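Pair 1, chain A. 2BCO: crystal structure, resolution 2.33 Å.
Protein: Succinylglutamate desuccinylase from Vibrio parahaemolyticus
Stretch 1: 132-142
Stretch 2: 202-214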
# COMPACT_ATOMS: atom_id res chain seq x y z
N THR A 132 3.76 -17.02 -2.87
CA THR A 132 2.50 -17.14 -3.59
C THR A 132 2.04 -15.80 -4.18
O THR A 132 1.50 -15.76 -5.28
CB THR A 132 1.36 -17.66 -2.68
OG1 THR A 132 1.66 -18.99 -2.23
CG2 THR A 132 0.03 -17.68 -3.44
N LEU A 133 2.26 -14.71 -3.46
CA LEU A 133 1.85 -13.40 -3.95
C LEU A 133 2.60 -13.00 -5.22
O LEU A 133 2.03 -12.39 -6.13
CB LEU A 133 2.04 -12.34 -2.85
CG LEU A 133 1.14 -12.55 -1.62
CD1 LEU A 133 1.50 -11.58 -0.52
CD2 LEU A 133 -0.33 -12.38 -2.02
N LYS A 134 3.88 -13.36 -5.30
CA LYS A 134 4.67 -13.03 -6.49
C LYS A 134 4.07 -13.74 -7.69
O LYS A 134 4.11 -13.22 -8.81
CB LYS A 134 6.13 -13.46 -6.32
CG LYS A 134 6.84 -12.89 -5.11
CD LYS A 134 8.29 -13.32 -5.11
CE LYS A 134 9.04 -12.76 -3.92
NZ LYS A 134 10.47 -13.20 -3.92
N LEU A 135 3.53 -14.93 -7.46
CA LEU A 135 2.90 -15.73 -8.52
C LEU A 135 1.60 -15.07 -9.01
O LEU A 135 1.34 -15.00 -10.20
CB LEU A 135 2.59 -17.14 -7.99
CG LEU A 135 3.58 -18.29 -8.24
CD1 LEU A 135 5.00 -17.78 -8.35
CD2 LEU A 135 3.44 -19.31 -7.11
N LEU A 136 0.79 -14.59 -8.06
CA LEU A 136 -0.48 -13.93 -8.39
C LEU A 136 -0.22 -12.69 -9.24
O LEU A 136 -0.98 -12.37 -10.15
CB LEU A 136 -1.21 -13.51 -7.13
CG LEU A 136 -1.56 -14.60 -6.12
CD1 LEU A 136 -2.32 -13.99 -4.97
CD2 LEU A 136 -2.40 -15.68 -6.79
N VAL A 137 0.86 -11.97 -8.92
CA VAL A 137 1.20 -10.77 -9.65
C VAL A 137 1.56 -11.14 -11.08
O VAL A 137 1.08 -10.54 -12.04
CB VAL A 137 2.41 -10.04 -9.01
CG1 VAL A 137 2.94 -8.96 -9.94
CG2 VAL A 137 2.00 -9.43 -7.68
N ARG A 138 2.42 -12.15 -11.20
CA ARG A 138 2.87 -12.63 -12.50
C ARG A 138 1.68 -13.03 -13.38
O ARG A 138 1.57 -12.56 -14.52
CB ARG A 138 3.80 -13.82 -12.32
CG ARG A 138 4.42 -14.34 -13.61
CD ARG A 138 4.93 -15.75 -13.42
NE ARG A 138 3.85 -16.68 -13.10
CZ ARG A 138 4.03 -17.94 -12.71
NH1 ARG A 138 5.26 -18.42 -12.58
NH2 ARG A 138 2.99 -18.72 -12.45
N ASP A 139 0.80 -13.87 -12.85
CA ASP A 139 -0.36 -14.34 -13.62
C ASP A 139 -1.32 -13.23 -14.03
O ASP A 139 -1.90 -13.28 -15.11
CB ASP A 139 -1.14 -15.39 -12.82
CG ASP A 139 -0.37 -16.70 -12.67
OD1 ASP A 139 0.72 -16.84 -13.27
OD2 ASP A 139 -0.87 -17.59 -11.94
N PHE A 140 -1.49 -12.25 -13.16
CA PHE A 140 -2.40 -11.15 -13.45
C PHE A 140 -1.86 -10.18 -14.49
O PHE A 140 -2.61 -9.73 -15.36
CB PHE A 140 -2.72 -10.40 -12.15
CG PHE A 140 -3.75 -9.33 -12.32
CD1 PHE A 140 -5.08 -9.66 -12.60
CD2 PHE A 140 -3.41 -7.99 -12.19
CE1 PHE A 140 -6.04 -8.67 -12.75
CE2 PHE A 140 -4.36 -6.98 -12.34
CZ PHE A 140 -5.69 -7.32 -12.62
N TYR A 141 -0.58 -9.85 -14.42
CA TYR A 141 0.01 -8.93 -15.38
C TYR A 141 0.45 -9.60 -16.68
O TYR A 141 0.81 -8.91 -17.64
CB TYR A 141 1.21 -8.19 -14.78
CG TYR A 141 0.85 -7.16 -13.73
CD1 TYR A 141 -0.29 -6.37 -13.86
CD2 TYR A 141 1.69 -6.93 -12.63
CE1 TYR A 141 -0.60 -5.37 -12.92
CE2 TYR A 141 1.39 -5.94 -11.69
CZ TYR A 141 0.25 -5.16 -11.84
OH TYR A 141 -0.04 -4.18 -10.90
N GLN A 142 0.41 -10.93 -16.72
CA GLN A 142 0.82 -11.65 -17.92
C GLN A 142 -0.00 -11.20 -19.13
O GLN A 142 -1.24 -11.16 -19.08
CB GLN A 142 0.67 -13.16 -17.73
CG GLN A 142 1.15 -13.98 -18.92
CD GLN A 142 0.84 -15.46 -18.80
OE1 GLN A 142 1.26 -16.11 -17.84
NE2 GLN A 142 0.11 -16.00 -19.77
N THR A 202 9.07 -4.37 -0.15
CA THR A 202 7.62 -4.44 0.01
C THR A 202 6.91 -5.03 -1.20
O THR A 202 7.50 -5.20 -2.26
CB THR A 202 7.01 -3.05 0.29
OG1 THR A 202 7.23 -2.20 -0.85
CG2 THR A 202 7.65 -2.44 1.55
N PHE A 203 5.64 -5.33 -1.01
CA PHE A 203 4.81 -5.91 -2.05
C PHE A 203 4.63 -4.90 -3.19
O PHE A 203 4.64 -5.26 -4.37
CB PHE A 203 3.47 -6.30 -1.43
CG PHE A 203 2.58 -7.10 -2.33
CD1 PHE A 203 3.10 -7.98 -3.28
CD2 PHE A 203 1.19 -7.03 -2.19
CE1 PHE A 203 2.27 -8.77 -4.05
CE2 PHE A 203 0.35 -7.82 -2.96
CZ PHE A 203 0.89 -8.69 -3.89
N SER A 204 4.45 -3.63 -2.82
CA SER A 204 4.28 -2.54 -3.77
C SER A 204 5.55 -2.36 -4.61
O SER A 204 5.49 -2.24 -5.84
CB SER A 204 3.98 -1.24 -3.01
OG SER A 204 3.89 -0.14 -3.89
N TRP A 205 6.70 -2.34 -3.94
CA TRP A 205 7.98 -2.19 -4.63
C TRP A 205 8.19 -3.34 -5.61
O TRP A 205 8.69 -3.13 -6.71
CB TRP A 205 9.14 -2.16 -3.63
CG TRP A 205 10.49 -2.41 -4.28
CD1 TRP A 205 11.30 -1.48 -4.87
CD2 TRP A 205 11.14 -3.68 -4.47
NE1 TRP A 205 12.40 -2.09 -5.42
CE2 TRP A 205 12.33 -3.43 -5.19
CE3 TRP A 205 10.83 -4.99 -4.10
CZ2 TRP A 205 13.22 -4.47 -5.55
CZ3 TRP A 205 11.72 -6.02 -4.47
CH2 TRP A 205 12.89 -5.75 -5.18
N TYR A 206 7.80 -4.55 -5.22
CA TYR A 206 7.97 -5.71 -6.09
C TYR A 206 7.25 -5.57 -7.44
O TYR A 206 7.77 -5.97 -8.48
CB TYR A 206 7.48 -6.98 -5.39
CG TYR A 206 7.66 -8.23 -6.21
CD1 TYR A 206 8.87 -8.92 -6.19
CD2 TYR A 206 6.63 -8.73 -7.01
CE1 TYR A 206 9.05 -10.09 -6.94
CE2 TYR A 206 6.81 -9.90 -7.77
CZ TYR A 206 8.02 -10.57 -7.72
OH TYR A 206 8.20 -11.73 -8.44
N SER A 207 6.04 -5.02 -7.41
CA SER A 207 5.26 -4.83 -8.63
C SER A 207 5.87 -3.73 -9.48
O SER A 207 5.92 -3.85 -10.70
CB SER A 207 3.81 -4.47 -8.29
OG SER A 207 3.10 -5.62 -7.87
N ALA A 208 6.33 -2.66 -8.85
CA ALA A 208 6.94 -1.55 -9.57
C ALA A 208 8.26 -1.98 -10.22
O ALA A 208 8.50 -1.72 -11.40
CB ALA A 208 7.18 -0.39 -8.62
N GLU A 209 9.11 -2.65 -9.44
CA GLU A 209 10.41 -3.09 -9.93
C GLU A 209 10.35 -4.19 -10.96
O GLU A 209 11.12 -4.18 -11.92
CB GLU A 209 11.29 -3.56 -8.77
CG GLU A 209 12.62 -4.22 -9.18
CD GLU A 209 13.49 -3.34 -10.08
OE1 GLU A 209 13.63 -2.14 -9.77
OE2 GLU A 209 14.05 -3.84 -11.08
N ASN A 210 9.43 -5.14 -10.79
CA ASN A 210 9.36 -6.26 -11.71
C ASN A 210 8.31 -6.21 -12.79
O ASN A 210 8.33 -7.05 -13.70
CB ASN A 210 9.21 -7.55 -10.91
CG ASN A 210 10.47 -7.88 -10.15
OD1 ASN A 210 11.48 -8.22 -10.74
ND2 ASN A 210 10.41 -7.78 -8.83
N TYR A 211 7.38 -5.27 -12.72
CA TYR A 211 6.35 -5.20 -13.74
C TYR A 211 5.99 -3.78 -14.15
O TYR A 211 5.02 -3.56 -14.87
CB TYR A 211 5.11 -5.95 -13.25
CG TYR A 211 5.37 -7.43 -13.06
CD1 TYR A 211 5.32 -8.31 -14.14
CD2 TYR A 211 5.71 -7.95 -11.81
CE1 TYR A 211 5.62 -9.67 -13.99
CE2 TYR A 211 6.01 -9.31 -11.65
CZ TYR A 211 5.96 -10.17 -12.74
OH TYR A 211 6.23 -11.51 -12.60
N SER A 212 6.80 -2.83 -13.70
CA SER A 212 6.59 -1.42 -14.03
C SER A 212 5.18 -0.94 -13.71
O SER A 212 4.62 -0.12 -14.43
CB SER A 212 6.86 -1.18 -15.52
OG SER A 212 8.16 -1.62 -15.88
N ALA A 213 4.61 -1.45 -12.62
CA ALA A 213 3.26 -1.05 -12.25
C ALA A 213 3.26 0.31 -11.54
O ALA A 213 4.21 0.65 -10.86
CB ALA A 213 2.62 -2.11 -11.35
N GLN A 214 2.19 1.07 -11.73
CA GLN A 214 2.05 2.37 -11.07
C GLN A 214 1.63 1.90 -9.69
O GLN A 214 0.46 1.62 -9.42
CB GLN A 214 0.97 3.18 -11.80
CG GLN A 214 1.41 3.49 -13.25
CD GLN A 214 0.27 3.87 -14.19
OE1 GLN A 214 -0.15 5.02 -14.24
NE2 GLN A 214 -0.23 2.88 -14.94
O HOH W 1 6.48 -12.42 -10.10

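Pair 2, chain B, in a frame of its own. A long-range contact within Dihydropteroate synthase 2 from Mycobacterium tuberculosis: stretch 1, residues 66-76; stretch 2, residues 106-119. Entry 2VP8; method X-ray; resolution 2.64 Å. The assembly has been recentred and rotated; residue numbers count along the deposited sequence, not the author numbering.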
# COMPACT_ATOMS: atom_id res chain seq x y z
N ALA B 66 -10.57 -10.06 28.67
CA ALA B 66 -9.83 -9.33 27.65
C ALA B 66 -9.47 -10.22 26.46
O ALA B 66 -9.60 -9.82 25.31
CB ALA B 66 -8.58 -8.69 28.25
N ALA B 67 -9.02 -11.44 26.75
CA ALA B 67 -8.69 -12.40 25.70
C ALA B 67 -9.94 -12.83 24.93
O ALA B 67 -9.92 -12.92 23.69
CB ALA B 67 -7.98 -13.61 26.28
N ARG B 68 -11.02 -13.11 25.67
CA ARG B 68 -12.31 -13.43 25.08
C ARG B 68 -12.76 -12.29 24.17
O ARG B 68 -13.16 -12.53 23.02
CB ARG B 68 -13.36 -13.66 26.16
CG ARG B 68 -13.39 -15.06 26.71
CD ARG B 68 -14.74 -15.37 27.31
NE ARG B 68 -14.73 -15.31 28.76
CZ ARG B 68 -15.12 -14.26 29.47
NH1 ARG B 68 -15.55 -13.16 28.88
NH2 ARG B 68 -15.06 -14.32 30.79
N ASP B 69 -12.67 -11.07 24.68
CA ASP B 69 -13.06 -9.89 23.94
C ASP B 69 -12.20 -9.71 22.70
O ASP B 69 -12.71 -9.39 21.63
CB ASP B 69 -12.97 -8.65 24.82
CG ASP B 69 -14.08 -8.59 25.86
OD1 ASP B 69 -15.06 -9.36 25.76
OD2 ASP B 69 -13.97 -7.74 26.78
N ALA B 70 -10.89 -9.94 22.86
CA ALA B 70 -9.94 -9.86 21.74
C ALA B 70 -10.40 -10.74 20.59
O ALA B 70 -10.39 -10.31 19.44
CB ALA B 70 -8.55 -10.27 22.19
N VAL B 71 -10.81 -11.96 20.92
CA VAL B 71 -11.34 -12.88 19.92
C VAL B 71 -12.62 -12.31 19.33
O VAL B 71 -12.73 -12.19 18.11
CB VAL B 71 -11.58 -14.30 20.49
CG1 VAL B 71 -12.31 -15.18 19.47
CG2 VAL B 71 -10.27 -14.92 20.89
N HIS B 72 -13.57 -11.94 20.18
CA HIS B 72 -14.85 -11.43 19.69
C HIS B 72 -14.67 -10.28 18.71
O HIS B 72 -15.39 -10.19 17.72
CB HIS B 72 -15.75 -10.98 20.83
CG HIS B 72 -16.22 -12.09 21.72
ND1 HIS B 72 -16.34 -11.94 23.08
CD2 HIS B 72 -16.61 -13.35 21.44
CE1 HIS B 72 -16.78 -13.08 23.60
NE2 HIS B 72 -16.95 -13.95 22.63
N ARG B 73 -13.70 -9.41 19.00
CA ARG B 73 -13.44 -8.24 18.17
C ARG B 73 -12.85 -8.66 16.82
O ARG B 73 -13.30 -8.21 15.77
CB ARG B 73 -12.51 -7.28 18.90
CG ARG B 73 -12.89 -5.81 18.77
CD ARG B 73 -11.84 -4.85 19.37
NE ARG B 73 -11.58 -5.08 20.79
CZ ARG B 73 -10.46 -5.63 21.28
NH1 ARG B 73 -9.47 -6.00 20.46
NH2 ARG B 73 -10.31 -5.80 22.60
N ALA B 74 -11.86 -9.55 16.86
CA ALA B 74 -11.21 -10.02 15.63
C ALA B 74 -12.19 -10.71 14.69
O ALA B 74 -12.18 -10.46 13.47
CB ALA B 74 -10.05 -10.94 15.96
N VAL B 75 -13.05 -11.56 15.24
CA VAL B 75 -14.08 -12.21 14.44
C VAL B 75 -15.01 -11.16 13.84
O VAL B 75 -15.29 -11.20 12.64
CB VAL B 75 -14.90 -13.21 15.28
CG1 VAL B 75 -15.98 -13.86 14.44
CG2 VAL B 75 -14.00 -14.27 15.87
N ALA B 76 -15.47 -10.23 14.68
CA ALA B 76 -16.38 -9.15 14.28
C ALA B 76 -15.81 -8.31 13.15
O ALA B 76 -16.55 -7.77 12.33
CB ALA B 76 -16.69 -8.28 15.47
N PRO B 106 -7.85 -24.65 27.58
CA PRO B 106 -9.19 -24.14 27.90
C PRO B 106 -9.59 -23.00 26.97
O PRO B 106 -10.77 -22.87 26.63
CB PRO B 106 -9.04 -23.64 29.34
CG PRO B 106 -7.87 -24.36 29.88
CD PRO B 106 -6.93 -24.50 28.73
N PHE B 107 -8.62 -22.19 26.56
CA PHE B 107 -8.88 -21.06 25.70
C PHE B 107 -9.28 -21.49 24.29
O PHE B 107 -10.24 -20.95 23.72
CB PHE B 107 -7.68 -20.12 25.67
CG PHE B 107 -7.95 -18.82 24.97
CD1 PHE B 107 -8.94 -17.96 25.43
CD2 PHE B 107 -7.24 -18.47 23.84
CE1 PHE B 107 -9.20 -16.77 24.78
CE2 PHE B 107 -7.49 -17.27 23.18
CZ PHE B 107 -8.47 -16.43 23.66
N ILE B 108 -8.54 -22.44 23.72
CA ILE B 108 -8.91 -23.04 22.43
C ILE B 108 -10.26 -23.74 22.56
O ILE B 108 -11.14 -23.57 21.71
CB ILE B 108 -7.84 -24.02 21.91
CG1 ILE B 108 -6.60 -23.25 21.46
CG2 ILE B 108 -8.39 -24.84 20.75
CD1 ILE B 108 -5.30 -24.02 21.63
N GLU B 109 -10.43 -24.51 23.64
CA GLU B 109 -11.71 -25.16 23.94
C GLU B 109 -12.85 -24.17 23.94
O GLU B 109 -13.88 -24.42 23.31
CB GLU B 109 -11.66 -25.90 25.28
CG GLU B 109 -11.06 -27.30 25.19
CD GLU B 109 -11.16 -28.07 26.50
OE1 GLU B 109 -11.58 -27.50 27.53
OE2 GLU B 109 -10.81 -29.26 26.49
N TRP B 110 -12.67 -23.04 24.63
CA TRP B 110 -13.68 -21.99 24.68
C TRP B 110 -13.91 -21.40 23.30
O TRP B 110 -15.06 -21.17 22.90
CB TRP B 110 -13.31 -20.87 25.66
CG TRP B 110 -14.25 -19.71 25.52
CD1 TRP B 110 -15.49 -19.58 26.10
CD2 TRP B 110 -14.07 -18.54 24.71
NE1 TRP B 110 -16.07 -18.40 25.72
CE2 TRP B 110 -15.23 -17.74 24.86
CE3 TRP B 110 -13.04 -18.09 23.87
CZ2 TRP B 110 -15.39 -16.52 24.20
CZ3 TRP B 110 -13.20 -16.86 23.22
CH2 TRP B 110 -14.37 -16.09 23.39
N LEU B 111 -12.82 -21.14 22.58
CA LEU B 111 -12.88 -20.47 21.29
C LEU B 111 -13.68 -21.32 20.31
O LEU B 111 -14.57 -20.81 19.63
CB LEU B 111 -11.45 -20.18 20.78
CG LEU B 111 -11.03 -19.56 19.43
CD1 LEU B 111 -12.12 -18.79 18.69
CD2 LEU B 111 -9.83 -18.67 19.65
N ARG B 112 -13.37 -22.61 20.28
CA ARG B 112 -14.07 -23.57 19.42
C ARG B 112 -15.56 -23.63 19.79
O ARG B 112 -16.41 -23.77 18.90
CB ARG B 112 -13.43 -24.95 19.55
CG ARG B 112 -14.03 -26.03 18.65
CD ARG B 112 -13.23 -26.21 17.39
NE ARG B 112 -13.54 -25.16 16.45
CZ ARG B 112 -12.74 -24.73 15.48
NH1 ARG B 112 -11.53 -25.24 15.29
NH2 ARG B 112 -13.16 -23.74 14.71
N GLY B 113 -15.85 -23.51 21.08
CA GLY B 113 -17.22 -23.53 21.58
C GLY B 113 -18.01 -22.34 21.08
O GLY B 113 -19.16 -22.50 20.65
N ALA B 114 -17.39 -21.16 21.14
CA ALA B 114 -18.04 -19.89 20.79
C ALA B 114 -18.17 -19.73 19.29
O ALA B 114 -19.19 -19.26 18.78
CB ALA B 114 -17.26 -18.73 21.37
N TYR B 115 -17.13 -20.13 18.58
CA TYR B 115 -17.07 -19.98 17.14
C TYR B 115 -16.73 -21.31 16.49
O TYR B 115 -15.56 -21.57 16.19
CB TYR B 115 -16.03 -18.94 16.79
CG TYR B 115 -16.38 -17.55 17.28
CD1 TYR B 115 -15.75 -17.00 18.40
CD2 TYR B 115 -17.32 -16.79 16.61
CE1 TYR B 115 -16.06 -15.73 18.83
CE2 TYR B 115 -17.64 -15.52 17.04
CZ TYR B 115 -17.01 -14.99 18.14
OH TYR B 115 -17.36 -13.73 18.55
N PRO B 116 -17.74 -22.15 16.25
CA PRO B 116 -17.52 -23.51 15.75
C PRO B 116 -16.85 -23.54 14.38
O PRO B 116 -16.09 -24.46 14.10
CB PRO B 116 -18.94 -24.10 15.66
CG PRO B 116 -19.78 -23.23 16.52
CD PRO B 116 -19.18 -21.86 16.44
N ASP B 117 -17.12 -22.54 13.55
CA ASP B 117 -16.62 -22.52 12.18
C ASP B 117 -15.38 -21.65 12.00
O ASP B 117 -14.98 -21.33 10.87
CB ASP B 117 -17.73 -22.08 11.23
CG ASP B 117 -18.77 -23.15 11.02
OD1 ASP B 117 -18.41 -24.21 10.45
OD2 ASP B 117 -19.93 -22.95 11.42
N GLN B 118 -14.78 -21.25 13.11
CA GLN B 118 -13.64 -20.34 13.07
C GLN B 118 -12.37 -21.13 12.88
O GLN B 118 -12.17 -22.14 13.53
CB GLN B 118 -13.55 -19.50 14.35
CG GLN B 118 -12.38 -18.52 14.37
CD GLN B 118 -12.48 -17.49 13.26
OE1 GLN B 118 -13.48 -16.80 13.14
NE2 GLN B 118 -11.43 -17.40 12.45
N LEU B 119 -11.51 -20.67 11.98
CA LEU B 119 -10.25 -21.35 11.81
C LEU B 119 -9.31 -20.89 12.92
O LEU B 119 -9.05 -19.70 13.06
CB LEU B 119 -9.72 -21.13 10.39
CG LEU B 119 -8.28 -21.34 9.94
CD1 LEU B 119 -7.62 -22.57 10.49
CD2 LEU B 119 -8.27 -21.36 8.43
O HOH W 2 -17.70 -11.34 17.55

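A backbone arrangement fixes where side chains must meet, but not which side chains meet there. Pairs 1 and 2 show this. In each, two helices run in the same general direction, crossing at -42° in pair 1 and -39° in pair 2, with axes 11.0 and 11.4 Å apart at closest approach. Fourteen central residues superpose with an RMSD of 0.4 Å, and the buried surfaces, 510 and 488 Å², are nearly equal. Neither pair has a direct hydrogen bond between its stretches, so side-chain packing carries the contact.

A valine set against a phenylalanine recurs in both pairs. Val137(A) matches Val71(B), both in the t rotamer, and Phe203(A) matches Phe107(B). CG2 of Val137(A) lies 3.7 Å from CE1 of Phe203(A); CG2 of Val71(B) lies 3.6 Å from CZ of Phe107(B). One turn earlier, CB of Leu133(A) lies 3.8 Å from CE1 of Phe203(A) and CB of Ala67(B) 3.7 Å from CE1 of Phe107(B); the leucine adds CD1 over one ring face.

At the next position a long basic chain lies across an aromatic ring. Lys134(A) sets CG over the face of Tyr206(A), 4.1 Å from the ring centroid; Arg68(B) sets CG 3.6 Å from the centroid of the six-membered ring of Trp110(B). In both, an aliphatic segment of a charged residue supplies the CH-pi contact.

Ser207(A) and Leu111(B) also coincide. The serine OG is 3.9 Å from CG1 of Val137(A), while the leucine offers CD1 at 3.7 Å from CG1 of Val71(B).

Tyr211(A) and Tyr115(B) match and both pack on the shared valine, but two other neighbours differ. Tyr141(A) packs CD2 3.6 Å from CB of Tyr211(A), the two rings inclined at 43°, and reaches on to Ala213(A). Its counterpart Val75(B) instead sets CG2 over the face of Tyr115(B), 3.8 Å from the ring centroid: a methyl group over the ring replaces an oblique aromatic pair. Arg138(A) approaches the tyrosine through CB, 3.4 Å from OH of Tyr211(A), and its end leads away; the matched His72(B) turns inward, its CD2 3.0 Å from OH of Tyr115(B).

Water completes both interfaces. Water 1 donates to O of Lys134(A) at 2.8 Å and hydrogen-bonds to OH of Tyr206(A) at 2.5 Å and OH of Tyr211(A) at 2.7 Å. Water 2 donates to O of His72(B) at 2.6 Å and also hydrogen-bonds to OH of Tyr115(B) at 2.6 Å. The bridged carbonyls occupy different matched positions, yet each water links a helix backbone to the matched tyrosine.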